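Local coordinates for YARHG domain-containing protein (PDB 4G2A) that is of unknown function but may bind nutrients, and carries a YARHG domain, at residues Gly173-Glu178 and Arg221-Gln226. Sequence-based numbering, arbitrary orientation.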
loop_
_atom_site.group_PDB
_atom_site.type_symbol
_atom_site.label_atom_id
_atom_site.label_comp_id
_atom_site.label_asym_id
_atom_site.label_seq_id
_atom_site.Cartn_x
_atom_site.Cartn_y
_atom_site.Cartn_z
ATOM N N GLY A 173 7.621 4.049 -21.447
ATOM C CA GLY A 173 8.885 4.757 -21.284
ATOM C C GLY A 173 9.573 4.594 -19.946
ATOM O O GLY A 173 9.635 3.485 -19.406
ATOM N N HIS A 174 10.139 5.710 -19.435
ATOM C CA HIS A 174 10.878 5.802 -18.182
ATOM C C HIS A 174 9.932 5.832 -16.986
ATOM O O HIS A 174 9.374 6.871 -16.666
ATOM C CB HIS A 174 11.803 7.032 -18.165
ATOM C CG HIS A 174 12.905 6.936 -17.150
ATOM N ND1 HIS A 174 13.828 7.945 -17.000
ATOM C CD2 HIS A 174 13.207 5.938 -16.281
ATOM C CE1 HIS A 174 14.652 7.538 -16.047
ATOM N NE2 HIS A 174 14.311 6.338 -15.583
ATOM N N THR A 175 9.788 4.687 -16.310
ATOM C CA THR A 175 8.896 4.483 -15.179
ATOM C C THR A 175 9.648 4.578 -13.861
ATOM O O THR A 175 10.499 3.737 -13.554
ATOM C CB THR A 175 8.183 3.115 -15.350
ATOM O OG1 THR A 175 7.695 3.037 -16.698
ATOM C CG2 THR A 175 7.035 2.914 -14.370
ATOM N N ARG A 176 9.327 5.599 -13.076
ATOM C CA ARG A 176 9.921 5.747 -11.753
ATOM C C ARG A 176 8.831 5.598 -10.699
ATOM O O ARG A 176 7.850 6.343 -10.715
ATOM C CB ARG A 176 10.684 7.065 -11.610
ATOM C CG ARG A 176 12.091 6.954 -12.161
ATOM C CD ARG A 176 12.442 8.040 -13.147
ATOM N NE ARG A 176 11.267 8.525 -13.862
ATOM C CZ ARG A 176 11.165 9.742 -14.378
ATOM N NH1 ARG A 176 12.183 10.593 -14.299
ATOM N NH2 ARG A 176 10.049 10.118 -14.979
ATOM N N LEU A 177 8.980 4.583 -9.822
ATOM C CA LEU A 177 8.018 4.273 -8.767
ATOM C C LEU A 177 8.684 4.279 -7.404
ATOM O O LEU A 177 9.740 3.668 -7.216
ATOM C CB LEU A 177 7.325 2.914 -9.007
ATOM C CG LEU A 177 6.697 2.697 -10.390
ATOM C CD1 LEU A 177 7.105 1.345 -10.956
ATOM C CD2 LEU A 177 5.185 2.827 -10.319
ATOM N N GLU A 178 8.050 4.942 -6.440
ATOM C CA GLU A 178 8.618 5.003 -5.102
ATOM C C GLU A 178 7.528 4.821 -4.042
ATOM O O GLU A 178 6.564 5.591 -4.013
ATOM C CB GLU A 178 9.369 6.336 -4.919
ATOM C CG GLU A 178 10.293 6.406 -3.715
ATOM C CD GLU A 178 10.999 7.741 -3.534
ATOM O OE1 GLU A 178 10.363 8.793 -3.770
ATOM O OE2 GLU A 178 12.188 7.735 -3.137
ATOM N N ARG A 221 13.374 1.723 -17.591
ATOM C CA ARG A 221 13.474 2.412 -18.877
ATOM C C ARG A 221 12.926 1.482 -19.927
ATOM O O ARG A 221 13.075 0.275 -19.771
ATOM C CB ARG A 221 14.927 2.843 -19.176
ATOM C CG ARG A 221 15.594 3.639 -18.034
ATOM C CD ARG A 221 16.836 4.384 -18.484
ATOM N NE ARG A 221 16.513 5.631 -19.179
ATOM C CZ ARG A 221 16.903 6.840 -18.783
ATOM N NH1 ARG A 221 17.644 6.983 -17.689
ATOM N NH2 ARG A 221 16.562 7.917 -19.484
ATOM N N HIS A 222 12.198 2.025 -20.940
ATOM C CA HIS A 222 11.504 1.278 -21.993
ATOM C C HIS A 222 10.581 0.231 -21.411
ATOM O O HIS A 222 10.405 -0.840 -22.007
ATOM C CB HIS A 222 12.490 0.625 -22.967
ATOM C CG HIS A 222 12.946 1.573 -24.006
ATOM N ND1 HIS A 222 12.113 1.950 -25.040
ATOM C CD2 HIS A 222 14.116 2.252 -24.102
ATOM C CE1 HIS A 222 12.813 2.814 -25.760
ATOM N NE2 HIS A 222 14.026 3.030 -25.230
ATOM N N PHE A 223 9.958 0.559 -20.268
ATOM C CA PHE A 223 9.124 -0.356 -19.512
ATOM C C PHE A 223 7.877 -0.806 -20.262
ATOM O O PHE A 223 6.997 0.001 -20.542
ATOM C CB PHE A 223 8.733 0.259 -18.156
ATOM C CG PHE A 223 7.950 -0.641 -17.214
ATOM C CD1 PHE A 223 8.394 -1.923 -16.915
ATOM C CD2 PHE A 223 6.813 -0.173 -16.567
ATOM C CE1 PHE A 223 7.694 -2.731 -16.018
ATOM C CE2 PHE A 223 6.117 -0.979 -15.669
ATOM C CZ PHE A 223 6.563 -2.254 -15.402
ATOM N N GLN A 224 7.830 -2.110 -20.585
ATOM C CA GLN A 224 6.688 -2.800 -21.170
ATOM C C GLN A 224 5.851 -3.237 -19.968
ATOM O O GLN A 224 6.281 -4.140 -19.248
ATOM C CB GLN A 224 7.130 -3.986 -22.056
ATOM C CG GLN A 224 7.649 -3.578 -23.439
ATOM C CD GLN A 224 8.088 -4.750 -24.297
ATOM O OE1 GLN A 224 7.654 -4.914 -25.447
ATOM N NE2 GLN A 224 8.994 -5.570 -23.782
ATOM N N PRO A 225 4.741 -2.541 -19.624
ATOM C CA PRO A 225 4.018 -2.904 -18.393
ATOM C C PRO A 225 3.251 -4.225 -18.521
ATOM O O PRO A 225 2.133 -4.275 -19.061
ATOM C CB PRO A 225 3.112 -1.701 -18.161
ATOM C CG PRO A 225 2.850 -1.166 -19.536
ATOM C CD PRO A 225 4.085 -1.416 -20.330
ATOM N N GLN A 226 3.900 -5.303 -18.043
ATOM C CA GLN A 226 3.405 -6.677 -18.029
ATOM C C GLN A 226 2.849 -7.038 -16.646
ATOM O O GLN A 226 2.144 -8.041 -16.510
ATOM C CB GLN A 226 4.532 -7.651 -18.428
ATOM C CG GLN A 226 4.049 -8.950 -19.099
ATOM C CD GLN A 226 3.429 -8.716 -20.460
ATOM O OE1 GLN A 226 4.123 -8.529 -21.466
ATOM N NE2 GLN A 226 2.102 -8.707 -20.517
#
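Gly173 and His222 bring their backbones together with CA atoms 4.4 Å apart, and Phe223 N donates a hydrogen bond of 3.1 Å to Gly173 O, fairly straight at the hydrogen (160°). Beside it, the guanidinium of Arg221 lies flat on the His174 ring: the planes are 25° apart and the group centres 3.9 Å, with Arg221 CZ over the ring but displaced toward its rim. Arg221 CG covers the same ring in a CH-pi contact, 4.1 Å from the centroid; chi3 (80°) then bends the chain and sets Arg221 NE 4.1 Å from His174 CE1. Arg176 CD packs on the opposite ring face, while a hydrogen bond between His174 NE2 and Asp219 OD1 limits the ring's rotation. Outside the two segments, Arg221 NH1 also forms a salt bridge to a bound sulfate ion, probably from the crystallisation liquor. Thr175 OG1, which is hydrogen-bonded to Glu26 OE1, comes obliquely to the Phe223 ring, 3.3 Å from both Phe223 CB and Phe223 CD2. The contact thus fastens the loop following strand 215-220 to the start of strand 174-180, which pairs antiparallel with 215-220 and parallel with strand 21-33.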